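Local coordinates for protein replicative DNA helicase (Mycobacterium chimaera, PDB 6RIY) that is an intein of the Hedgehog/intein fold that, in its active form, probably excises itself from the helicase precursor by protein splicing, at residues A38-M43 against P121-E126. Numbering follows the deposited sequence.
Sequences AATDVM and PVRCVE
Arg-123 lays its side chain against 39-42, its CG 3.8 Å from Val-42 CA and its guanidinium at the Thr-40 carbonyl. The setting is an antiparallel strand pair of the all-beta Hedgehog/intein fold, interrupted by a short loop at 40-42, across which the register slips by one residue. A bend at chi3 (81°) turns the guanidinium side-on, so NE, 2.9 Å from Thr-40 O, and NH2 both bond this one oxygen, which lies in the plane of the group. NH1 faces the other way, to Val-20 O, and this second carbonyl helps fix the rotation of the group. Thr-40 also bridges the break with its hydroxyl: OG1, set between N and C by chi1 of 64°, accepts the Cys-124 N-H at 3.0 Å and donates to Asp-41 O, while the Thr-40 N-H runs almost straight to Cys-124 O. Strand pairing flanks the loop on one side through Glu-126 N to Ala-38 O; on the other, Met-43 and Val-122 form a single hydrogen-bonded pair, each N-H to the other's carbonyl O. Beside this pair, Val-42 and Pro-121 lie side by side, CG1 against CB. Met-43, its chain bent at chi3 (-67°), brings CE to 3.8 Å from Cys-124 SG.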
loop_
_atom_site.group_PDB
_atom_site.type_symbol
_atom_site.label_atom_id
_atom_site.label_comp_id
_atom_site.label_asym_id
_atom_site.label_seq_id
_atom_site.Cartn_x
_atom_site.Cartn_y
_atom_site.Cartn_z
ATOM N N ALA A 38 5.643 -12.605 5.925
ATOM C CA ALA A 38 4.525 -12.829 6.826
ATOM C C ALA A 38 3.286 -12.207 6.203
ATOM O O ALA A 38 3.372 -11.284 5.387
ATOM C CB ALA A 38 4.790 -12.247 8.219
ATOM N N ALA A 39 2.127 -12.731 6.593
ATOM C CA ALA A 39 0.867 -12.221 6.073
ATOM C C ALA A 39 -0.222 -12.536 7.083
ATOM O O ALA A 39 -0.385 -13.695 7.474
ATOM C CB ALA A 39 0.540 -12.838 4.710
ATOM N N THR A 40 -0.958 -11.512 7.499
ATOM C CA THR A 40 -1.941 -11.704 8.556
ATOM C C THR A 40 -3.148 -12.478 8.043
ATOM O O THR A 40 -3.352 -12.639 6.837
ATOM C CB THR A 40 -2.426 -10.364 9.113
ATOM O OG1 THR A 40 -3.111 -9.631 8.087
ATOM C CG2 THR A 40 -1.267 -9.548 9.639
ATOM N N ASP A 41 -3.954 -12.957 8.988
ATOM C CA ASP A 41 -5.320 -13.332 8.674
ATOM C C ASP A 41 -6.069 -12.133 8.115
ATOM O O ASP A 41 -5.650 -10.980 8.258
ATOM C CB ASP A 41 -6.068 -13.813 9.920
ATOM C CG ASP A 41 -5.444 -15.024 10.566
ATOM O OD1 ASP A 41 -4.514 -15.615 9.978
ATOM O OD2 ASP A 41 -5.906 -15.389 11.673
ATOM N N VAL A 42 -7.212 -12.411 7.487
ATOM C CA VAL A 42 -8.123 -11.330 7.149
ATOM C C VAL A 42 -8.555 -10.649 8.437
ATOM O O VAL A 42 -8.913 -11.308 9.423
ATOM C CB VAL A 42 -9.332 -11.860 6.366
ATOM C CG1 VAL A 42 -10.379 -10.764 6.199
ATOM C CG2 VAL A 42 -8.897 -12.397 5.016
ATOM N N MET A 43 -8.513 -9.328 8.442
ATOM C CA MET A 43 -8.940 -8.543 9.587
ATOM C C MET A 43 -10.199 -7.776 9.229
ATOM O O MET A 43 -10.247 -7.104 8.200
ATOM C CB MET A 43 -7.829 -7.609 10.042
ATOM C CG MET A 43 -6.611 -8.393 10.471
ATOM S SD MET A 43 -5.286 -7.336 11.035
ATOM C CE MET A 43 -4.872 -6.543 9.504
ATOM N N PRO A 121 -12.877 -5.691 4.582
ATOM C CA PRO A 121 -11.828 -6.593 5.082
ATOM C C PRO A 121 -10.453 -6.182 4.568
ATOM O O PRO A 121 -10.303 -5.774 3.416
ATOM C CB PRO A 121 -12.246 -7.961 4.524
ATOM C CG PRO A 121 -13.744 -7.841 4.297
ATOM C CD PRO A 121 -13.936 -6.422 3.853
ATOM N N VAL A 122 -9.436 -6.307 5.429
ATOM C CA VAL A 122 -8.071 -5.896 5.087
ATOM C C VAL A 122 -7.086 -6.948 5.583
ATOM O O VAL A 122 -7.419 -7.802 6.402
ATOM C CB VAL A 122 -7.704 -4.497 5.653
ATOM C CG1 VAL A 122 -8.628 -3.439 5.094
ATOM C CG2 VAL A 122 -7.704 -4.480 7.200
ATOM N N ARG A 123 -5.853 -6.871 5.072
ATOM C CA ARG A 123 -4.747 -7.727 5.498
ATOM C C ARG A 123 -3.443 -6.941 5.465
ATOM O O ARG A 123 -3.274 -6.052 4.629
ATOM C CB ARG A 123 -4.549 -8.937 4.575
ATOM C CG ARG A 123 -5.564 -10.041 4.637
ATOM C CD ARG A 123 -5.190 -11.120 3.608
ATOM N NE ARG A 123 -4.149 -12.018 4.105
ATOM C CZ ARG A 123 -3.387 -12.786 3.335
ATOM N NH1 ARG A 123 -3.520 -12.756 2.013
ATOM N NH2 ARG A 123 -2.482 -13.578 3.886
ATOM N N CYS A 124 -2.495 -7.342 6.312
ATOM C CA CYS A 124 -1.122 -6.850 6.261
ATOM C C CYS A 124 -0.164 -7.932 5.778
ATOM O O CYS A 124 -0.355 -9.124 6.037
ATOM C CB CYS A 124 -0.627 -6.366 7.626
ATOM S SG CYS A 124 -1.547 -5.022 8.337
ATOM N N VAL A 125 0.907 -7.487 5.120
ATOM C CA VAL A 125 2.027 -8.346 4.759
ATOM C C VAL A 125 3.293 -7.740 5.351
ATOM O O VAL A 125 3.377 -6.535 5.603
ATOM C CB VAL A 125 2.178 -8.508 3.231
ATOM C CG1 VAL A 125 0.927 -9.125 2.625
ATOM C CG2 VAL A 125 2.474 -7.149 2.579
ATOM N N GLU A 126 4.289 -8.589 5.568
ATOM C CA GLU A 126 5.649 -8.128 5.793
ATOM C C GLU A 126 6.523 -8.641 4.656
ATOM O O GLU A 126 6.323 -9.753 4.168
ATOM C CB GLU A 126 6.176 -8.594 7.147
ATOM C CG GLU A 126 5.229 -8.272 8.298
ATOM C CD GLU A 126 5.806 -8.595 9.663
ATOM O OE1 GLU A 126 6.999 -8.304 9.894
ATOM O OE2 GLU A 126 5.064 -9.138 10.510
#